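Local atomic coordinates of 165aa long hypothetical protein (Pyrococcus horikoshii, PDB entry 2DC4), a protein that is of unknown function but carries a CYTH domain, the fold of class IV adenylate cyclases and thiamine triphosphatases, and may therefore act on triphosphate-containing substrates. Residues A[107-112]-A[137-142]. Sequence-based numbering, arbitrary orientation.
Sequences LNNVTF and KKIIWD
Val-110, the last residue of a type II' beta turn that begins at Leu-107 and the first of strand 110-117, has its CA 7.6 Å from CA of Ile-140 in the helix, the closest backbone approach of the two segments. The turn is closed by backbone hydrogen bonds in both directions, from Leu-107 N to Val-110 O and from Val-110 N to Leu-107 O, each 2.9 Å long. Ile-139 carries the helix side of the contact and uses its two branches on different partners. Its CG2 methyl packs against CG2 of Val-110 at 3.8 Å, the two side chains running antiparallel alongside each other. The longer branch reaches Asn-109, where CD1 lies 3.6 Å from the amide ND2 in a plain van der Waals contact. This branch is extended, with CG1 anti to the carbonyl carbon and chi2 of 175°, which carries CD1 out to the turn. Asn-109 meets it from the opposite direction; a chi1 of 62° turns its amide toward the helix, where ND2 faces CD1. The other methyl of Val-110, CG1, covers part of one face of the Phe-112 ring near its rim, 3.7 Å from the ring plane. The contact thus joins the turn of the 94-107/110-117 hairpin to helix 133-146, which lies against the closed antiparallel barrel of the CYTH domain. Strand 121-128 bridges the two: Ile-126 touches both Val-110 and Ile-140, and Val-128 touches Asn-109 and Ile-140. Round the helix from Ile-139, Ile-140 rests on Ile-3 and Val-5 of strand 2-8, while Trp-141 meets Phe-7 edge-to-face.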
loop_
_atom_site.group_PDB
_atom_site.type_symbol
_atom_site.label_atom_id
_atom_site.label_comp_id
_atom_site.label_asym_id
_atom_site.label_seq_id
_atom_site.Cartn_x
_atom_site.Cartn_y
_atom_site.Cartn_z
ATOM N N LEU A 107 -12.127 -26.722 -4.075
ATOM C CA LEU A 107 -12.187 -28.080 -4.604
ATOM C C LEU A 107 -10.964 -28.255 -5.501
ATOM O O LEU A 107 -10.943 -27.799 -6.644
ATOM C CB LEU A 107 -13.475 -28.276 -5.408
ATOM C CG LEU A 107 -13.804 -29.713 -5.817
ATOM C CD1 LEU A 107 -13.994 -30.565 -4.574
ATOM C CD2 LEU A 107 -15.068 -29.722 -6.662
ATOM N N ASN A 108 -9.939 -28.910 -4.969
ATOM C CA ASN A 108 -8.705 -29.112 -5.715
ATOM C C ASN A 108 -8.128 -27.758 -6.130
ATOM O O ASN A 108 -7.941 -26.874 -5.294
ATOM C CB ASN A 108 -8.966 -29.985 -6.944
ATOM C CG ASN A 108 -9.560 -31.331 -6.581
ATOM O OD1 ASN A 108 -9.050 -32.029 -5.705
ATOM N ND2 ASN A 108 -10.644 -31.706 -7.255
ATOM N N ASN A 109 -7.856 -27.591 -7.420
ATOM C CA ASN A 109 -7.284 -26.348 -7.921
ATOM C C ASN A 109 -8.353 -25.336 -8.326
ATOM O O ASN A 109 -8.059 -24.331 -8.967
ATOM C CB ASN A 109 -6.375 -26.647 -9.110
ATOM C CG ASN A 109 -7.120 -27.269 -10.268
ATOM O OD1 ASN A 109 -8.048 -28.062 -10.077
ATOM N ND2 ASN A 109 -6.711 -26.927 -11.480
ATOM N N VAL A 110 -9.592 -25.613 -7.942
ATOM C CA VAL A 110 -10.701 -24.717 -8.260
ATOM C C VAL A 110 -11.211 -24.013 -7.013
ATOM O O VAL A 110 -11.325 -24.617 -5.947
ATOM C CB VAL A 110 -11.878 -25.492 -8.902
ATOM C CG1 VAL A 110 -13.119 -24.598 -8.996
ATOM C CG2 VAL A 110 -11.478 -25.972 -10.288
ATOM N N THR A 111 -11.510 -22.728 -7.159
ATOM C CA THR A 111 -12.039 -21.940 -6.064
ATOM C C THR A 111 -13.383 -21.380 -6.500
ATOM O O THR A 111 -13.523 -20.856 -7.608
ATOM C CB THR A 111 -11.103 -20.767 -5.704
ATOM O OG1 THR A 111 -9.836 -21.285 -5.281
ATOM C CG2 THR A 111 -11.704 -19.924 -4.580
ATOM N N PHE A 112 -14.376 -21.528 -5.633
ATOM C CA PHE A 112 -15.704 -21.014 -5.907
ATOM C C PHE A 112 -15.900 -19.787 -5.038
ATOM O O PHE A 112 -15.694 -19.842 -3.826
ATOM C CB PHE A 112 -16.781 -22.042 -5.541
ATOM C CG PHE A 112 -16.656 -23.347 -6.269
ATOM C CD1 PHE A 112 -15.910 -24.392 -5.729
ATOM C CD2 PHE A 112 -17.273 -23.528 -7.501
ATOM C CE1 PHE A 112 -15.781 -25.600 -6.408
ATOM C CE2 PHE A 112 -17.151 -24.731 -8.192
ATOM C CZ PHE A 112 -16.403 -25.771 -7.646
ATOM N N LYS A 137 -9.537 -22.960 -18.542
ATOM C CA LYS A 137 -10.920 -22.701 -18.920
ATOM C C LYS A 137 -11.679 -24.005 -19.115
ATOM O O LYS A 137 -12.872 -24.076 -18.839
ATOM C CB LYS A 137 -10.984 -21.851 -20.191
ATOM C CG LYS A 137 -10.495 -20.428 -19.983
ATOM C CD LYS A 137 -10.871 -19.518 -21.144
ATOM C CE LYS A 137 -10.455 -18.084 -20.862
ATOM N NZ LYS A 137 -10.936 -17.140 -21.910
ATOM N N LYS A 138 -10.988 -25.042 -19.583
ATOM C CA LYS A 138 -11.624 -26.340 -19.784
ATOM C C LYS A 138 -12.033 -26.919 -18.434
ATOM O O LYS A 138 -13.087 -27.551 -18.302
ATOM C CB LYS A 138 -10.666 -27.304 -20.492
ATOM C CG LYS A 138 -10.285 -26.884 -21.905
ATOM C CD LYS A 138 -9.345 -27.900 -22.541
ATOM C CE LYS A 138 -9.024 -27.533 -23.983
ATOM N NZ LYS A 138 -8.188 -28.572 -24.645
ATOM N N ILE A 139 -11.198 -26.697 -17.425
ATOM C CA ILE A 139 -11.494 -27.198 -16.091
ATOM C C ILE A 139 -12.684 -26.441 -15.513
ATOM O O ILE A 139 -13.583 -27.035 -14.920
ATOM C CB ILE A 139 -10.285 -27.032 -15.146
ATOM C CG1 ILE A 139 -9.145 -27.945 -15.600
ATOM C CG2 ILE A 139 -10.693 -27.357 -13.715
ATOM C CD1 ILE A 139 -7.868 -27.773 -14.795
ATOM N N ILE A 140 -12.679 -25.126 -15.692
ATOM C CA ILE A 140 -13.765 -24.296 -15.189
ATOM C C ILE A 140 -15.083 -24.732 -15.805
ATOM O O ILE A 140 -16.083 -24.859 -15.106
ATOM C CB ILE A 140 -13.519 -22.804 -15.497
ATOM C CG1 ILE A 140 -12.410 -22.279 -14.581
ATOM C CG2 ILE A 140 -14.813 -22.001 -15.313
ATOM C CD1 ILE A 140 -11.995 -20.852 -14.841
ATOM N N TRP A 141 -15.085 -24.978 -17.111
ATOM C CA TRP A 141 -16.328 -25.393 -17.750
ATOM C C TRP A 141 -16.804 -26.794 -17.365
ATOM O O TRP A 141 -18.006 -27.043 -17.320
ATOM C CB TRP A 141 -16.229 -25.213 -19.268
ATOM C CG TRP A 141 -16.495 -23.784 -19.626
ATOM C CD1 TRP A 141 -15.573 -22.820 -19.925
ATOM C CD2 TRP A 141 -17.763 -23.122 -19.567
ATOM N NE1 TRP A 141 -16.191 -21.596 -20.046
ATOM C CE2 TRP A 141 -17.535 -21.755 -19.832
ATOM C CE3 TRP A 141 -19.070 -23.555 -19.310
ATOM C CZ2 TRP A 141 -18.569 -20.811 -19.848
ATOM C CZ3 TRP A 141 -20.101 -22.615 -19.324
ATOM C CH2 TRP A 141 -19.838 -21.260 -19.592
ATOM N N ASP A 142 -15.885 -27.707 -17.061
ATOM C CA ASP A 142 -16.309 -29.039 -16.638
ATOM C C ASP A 142 -17.018 -28.899 -15.291
ATOM O O ASP A 142 -18.025 -29.561 -15.025
ATOM C CB ASP A 142 -15.110 -29.983 -16.492
ATOM C CG ASP A 142 -14.621 -30.511 -17.824
ATOM O OD1 ASP A 142 -15.461 -30.722 -18.724
ATOM O OD2 ASP A 142 -13.399 -30.732 -17.964
#